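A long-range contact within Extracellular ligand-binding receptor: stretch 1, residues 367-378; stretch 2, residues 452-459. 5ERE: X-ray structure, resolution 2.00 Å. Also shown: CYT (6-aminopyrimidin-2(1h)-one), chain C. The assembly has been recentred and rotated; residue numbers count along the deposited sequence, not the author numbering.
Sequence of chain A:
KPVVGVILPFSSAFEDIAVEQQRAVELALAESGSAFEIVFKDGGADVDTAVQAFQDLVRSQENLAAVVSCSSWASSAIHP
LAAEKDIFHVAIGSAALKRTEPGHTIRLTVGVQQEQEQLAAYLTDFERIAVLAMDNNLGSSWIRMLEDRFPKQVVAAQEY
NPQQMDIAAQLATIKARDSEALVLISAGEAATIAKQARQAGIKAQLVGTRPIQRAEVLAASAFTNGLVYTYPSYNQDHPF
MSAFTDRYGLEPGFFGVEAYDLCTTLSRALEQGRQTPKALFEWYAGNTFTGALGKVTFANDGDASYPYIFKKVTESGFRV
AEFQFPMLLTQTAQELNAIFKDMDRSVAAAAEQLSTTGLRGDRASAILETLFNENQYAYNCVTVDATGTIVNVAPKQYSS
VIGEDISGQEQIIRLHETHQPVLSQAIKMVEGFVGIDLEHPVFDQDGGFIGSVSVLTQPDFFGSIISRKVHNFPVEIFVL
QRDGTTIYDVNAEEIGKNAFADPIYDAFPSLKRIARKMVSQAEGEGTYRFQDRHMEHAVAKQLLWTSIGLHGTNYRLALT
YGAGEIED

Stretch 1, residues 367-378: ILETLFNENQYA
Stretch 2 452-459: SVSVLTQP

Two hydrogen bonds, both donated by Q458, hold the end of stretch 1 to the end of stretch 2. Backbone N of Q458 reaches Y377 O at 2.9 Å, with an N-H...O angle of 155°. Q458 NE2 donates to A378 O, also at 2.9 Å (162°), with chi1 and chi2 both m and chi3 -31°. One residue thus serves two successive carbonyls.

Beside these bonds, A378 and T457 form an antiparallel, non-hydrogen-bonded bridge, CA to CA 4.4 Å, with diverging side chains. Such a pair brings CA-H groups to carbonyls: T457 CA lies 3.3 Å from Y377 O, and A378 CA 3.4 Å from L456 O.

Stretch 1 enters already helical at I367, then a type I turn runs from N375 (phi/psi -124/93) to A378 (-79/146), with A378 N hydrogen-bonded to N375 O at 3.1 Å. Q376 is at -68/-18 and Y377 at -98/11. N375 ND2 donates to L371 O at 2.9 Å, tying the turn to the helix.

Strand 452-457 is extended. The helix and strand axes approach to 9.8 Å, at 34° between N-to-C directions. V453 (chi1 p) and V455 (t) have CA-to-CB bonds directed toward stretch 1. L371 CD2 (t, p) lies 4.0 Å from V453 CG2 and 4.0 Å from V455 CG2. L368 CD2 (m, t) also lies 4.0 Å from V453 CG2. A378 CB meets V455 CG1 at 3.7 Å. These apolar contacts are buried.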

# COMPACT_ATOMS: atom_id res chain seq x y z
N ILE A 367 -32.34 12.38 -18.08
CA ILE A 367 -31.99 12.62 -16.69
C ILE A 367 -31.27 11.37 -16.18
O ILE A 367 -30.18 11.46 -15.60
CB ILE A 367 -33.25 12.97 -15.89
CG1 ILE A 367 -33.73 14.36 -16.36
CG2 ILE A 367 -33.00 12.95 -14.39
CD1 ILE A 367 -35.15 14.73 -15.95
N LEU A 368 -31.82 10.20 -16.47
CA LEU A 368 -31.24 8.93 -16.04
C LEU A 368 -29.86 8.70 -16.64
O LEU A 368 -28.93 8.30 -15.93
CB LEU A 368 -32.17 7.76 -16.39
CG LEU A 368 -33.42 7.57 -15.49
CD1 LEU A 368 -34.20 6.35 -15.92
CD2 LEU A 368 -33.08 7.47 -13.98
N GLU A 369 -29.70 8.98 -17.94
CA GLU A 369 -28.44 8.75 -18.59
C GLU A 369 -27.34 9.59 -18.00
O GLU A 369 -26.20 9.16 -17.92
CB GLU A 369 -28.57 9.07 -20.10
CG GLU A 369 -29.42 8.06 -20.81
CD GLU A 369 -28.67 6.81 -21.10
OE1 GLU A 369 -27.46 6.81 -20.81
OE2 GLU A 369 -29.25 5.86 -21.68
N THR A 370 -27.67 10.83 -17.68
CA THR A 370 -26.72 11.75 -17.05
C THR A 370 -26.41 11.29 -15.58
O THR A 370 -25.26 11.22 -15.17
CB THR A 370 -27.30 13.18 -17.05
OG1 THR A 370 -27.43 13.64 -18.41
CG2 THR A 370 -26.43 14.17 -16.28
N LEU A 371 -27.45 10.96 -14.84
CA LEU A 371 -27.28 10.50 -13.43
C LEU A 371 -26.29 9.33 -13.33
O LEU A 371 -25.41 9.28 -12.46
CB LEU A 371 -28.64 10.08 -12.86
CG LEU A 371 -28.62 9.57 -11.41
CD1 LEU A 371 -28.16 10.64 -10.44
CD2 LEU A 371 -29.98 9.09 -11.06
N PHE A 372 -26.39 8.41 -14.28
CA PHE A 372 -25.47 7.30 -14.34
C PHE A 372 -24.02 7.77 -14.60
O PHE A 372 -23.07 7.29 -13.92
CB PHE A 372 -25.98 6.31 -15.38
CG PHE A 372 -25.10 5.13 -15.54
CD1 PHE A 372 -25.08 4.13 -14.58
CD2 PHE A 372 -24.28 5.00 -16.65
CE1 PHE A 372 -24.23 3.09 -14.70
CE2 PHE A 372 -23.44 3.90 -16.80
CZ PHE A 372 -23.41 2.95 -15.84
N ASN A 373 -23.82 8.72 -15.51
CA ASN A 373 -22.48 9.25 -15.75
C ASN A 373 -21.91 9.98 -14.52
O ASN A 373 -20.70 10.01 -14.33
CB ASN A 373 -22.48 10.22 -16.95
CG ASN A 373 -22.40 9.53 -18.28
OD1 ASN A 373 -22.44 8.30 -18.38
ND2 ASN A 373 -22.33 10.32 -19.34
N GLU A 374 -22.80 10.57 -13.72
CA GLU A 374 -22.43 11.28 -12.49
C GLU A 374 -22.06 10.34 -11.34
O GLU A 374 -21.54 10.76 -10.32
CB GLU A 374 -23.59 12.18 -12.03
CG GLU A 374 -23.67 13.50 -12.89
CD GLU A 374 -24.93 14.33 -12.62
OE1 GLU A 374 -25.96 13.78 -12.15
OE2 GLU A 374 -24.87 15.55 -12.88
N ASN A 375 -22.33 9.05 -11.53
CA ASN A 375 -22.11 8.07 -10.45
C ASN A 375 -21.19 6.95 -10.89
O ASN A 375 -21.61 5.94 -11.45
CB ASN A 375 -23.46 7.55 -9.96
CG ASN A 375 -24.15 8.55 -9.04
OD1 ASN A 375 -23.70 8.75 -7.93
ND2 ASN A 375 -25.18 9.24 -9.53
N GLN A 376 -19.91 7.12 -10.63
CA GLN A 376 -18.98 6.16 -11.14
C GLN A 376 -19.13 4.79 -10.45
O GLN A 376 -18.66 3.83 -11.02
CB GLN A 376 -17.54 6.67 -11.00
CG GLN A 376 -16.89 6.43 -9.69
CD GLN A 376 -15.51 7.08 -9.61
OE1 GLN A 376 -15.38 8.25 -9.27
NE2 GLN A 376 -14.49 6.31 -9.94
N TYR A 377 -19.78 4.72 -9.29
CA TYR A 377 -20.00 3.41 -8.59
C TYR A 377 -21.38 2.83 -8.84
O TYR A 377 -21.77 1.85 -8.20
CB TYR A 377 -19.76 3.56 -7.06
CG TYR A 377 -18.32 3.87 -6.78
CD1 TYR A 377 -17.33 2.89 -6.91
CD2 TYR A 377 -17.92 5.18 -6.49
CE1 TYR A 377 -16.00 3.18 -6.69
CE2 TYR A 377 -16.59 5.48 -6.26
CZ TYR A 377 -15.64 4.49 -6.35
OH TYR A 377 -14.33 4.82 -6.13
N ALA A 378 -22.10 3.41 -9.80
CA ALA A 378 -23.40 2.88 -10.22
C ALA A 378 -23.27 1.68 -11.15
O ALA A 378 -22.39 1.60 -11.98
CB ALA A 378 -24.23 3.96 -10.91
N SER A 452 -40.18 7.32 -7.56
CA SER A 452 -38.84 7.50 -7.03
C SER A 452 -37.79 7.30 -8.10
O SER A 452 -38.03 6.65 -9.11
CB SER A 452 -38.58 6.54 -5.87
OG SER A 452 -38.74 5.18 -6.30
N VAL A 453 -36.60 7.84 -7.82
CA VAL A 453 -35.46 7.68 -8.68
C VAL A 453 -34.33 7.06 -7.87
O VAL A 453 -34.13 7.40 -6.69
CB VAL A 453 -35.06 9.04 -9.33
CG1 VAL A 453 -34.72 10.09 -8.28
CG2 VAL A 453 -33.90 8.87 -10.31
N SER A 454 -33.63 6.12 -8.51
CA SER A 454 -32.65 5.21 -7.87
C SER A 454 -31.25 5.17 -8.50
O SER A 454 -31.10 5.29 -9.73
CB SER A 454 -33.22 3.80 -7.90
OG SER A 454 -32.22 2.80 -7.76
N VAL A 455 -30.22 5.06 -7.66
CA VAL A 455 -28.90 4.58 -8.09
C VAL A 455 -28.68 3.27 -7.38
O VAL A 455 -28.73 3.23 -6.16
CB VAL A 455 -27.73 5.54 -7.76
CG1 VAL A 455 -26.38 4.89 -8.07
CG2 VAL A 455 -27.85 6.83 -8.58
N LEU A 456 -28.45 2.21 -8.16
CA LEU A 456 -28.03 0.92 -7.65
C LEU A 456 -26.51 0.81 -7.79
O LEU A 456 -25.94 1.00 -8.87
CB LEU A 456 -28.76 -0.20 -8.42
CG LEU A 456 -28.20 -1.61 -8.27
CD1 LEU A 456 -28.32 -2.09 -6.85
CD2 LEU A 456 -28.92 -2.59 -9.23
N THR A 457 -25.82 0.50 -6.70
CA THR A 457 -24.35 0.44 -6.73
C THR A 457 -23.86 -0.90 -7.36
O THR A 457 -24.60 -1.85 -7.42
CB THR A 457 -23.73 0.60 -5.33
OG1 THR A 457 -24.27 -0.39 -4.47
CG2 THR A 457 -24.03 1.98 -4.75
N GLN A 458 -22.62 -0.91 -7.83
CA GLN A 458 -21.94 -2.08 -8.39
C GLN A 458 -21.88 -3.22 -7.39
O GLN A 458 -21.89 -2.95 -6.20
CB GLN A 458 -20.51 -1.71 -8.76
CG GLN A 458 -20.36 -0.75 -9.95
CD GLN A 458 -20.34 -1.48 -11.29
OE1 GLN A 458 -19.88 -2.63 -11.38
NE2 GLN A 458 -20.82 -0.82 -12.35
N PRO A 459 -21.81 -4.48 -7.86
CA PRO A 459 -21.67 -5.65 -6.98
C PRO A 459 -20.43 -5.57 -6.11
O PRO A 459 -20.48 -6.05 -5.00
CB PRO A 459 -21.55 -6.85 -7.95
CG PRO A 459 -21.94 -6.39 -9.26
CD PRO A 459 -21.84 -4.87 -9.29
N3 CYT C . -33.05 -2.74 -8.88
C4 CYT C . -32.90 -1.42 -9.00
N1 CYT C . -34.29 -2.41 -6.88
C2 CYT C . -33.74 -3.28 -7.83
O2 CYT C . -33.86 -4.51 -7.68
N4 CYT C . -32.21 -0.96 -10.08
C5 CYT C . -33.46 -0.52 -8.03
C6 CYT C . -34.14 -1.05 -7.00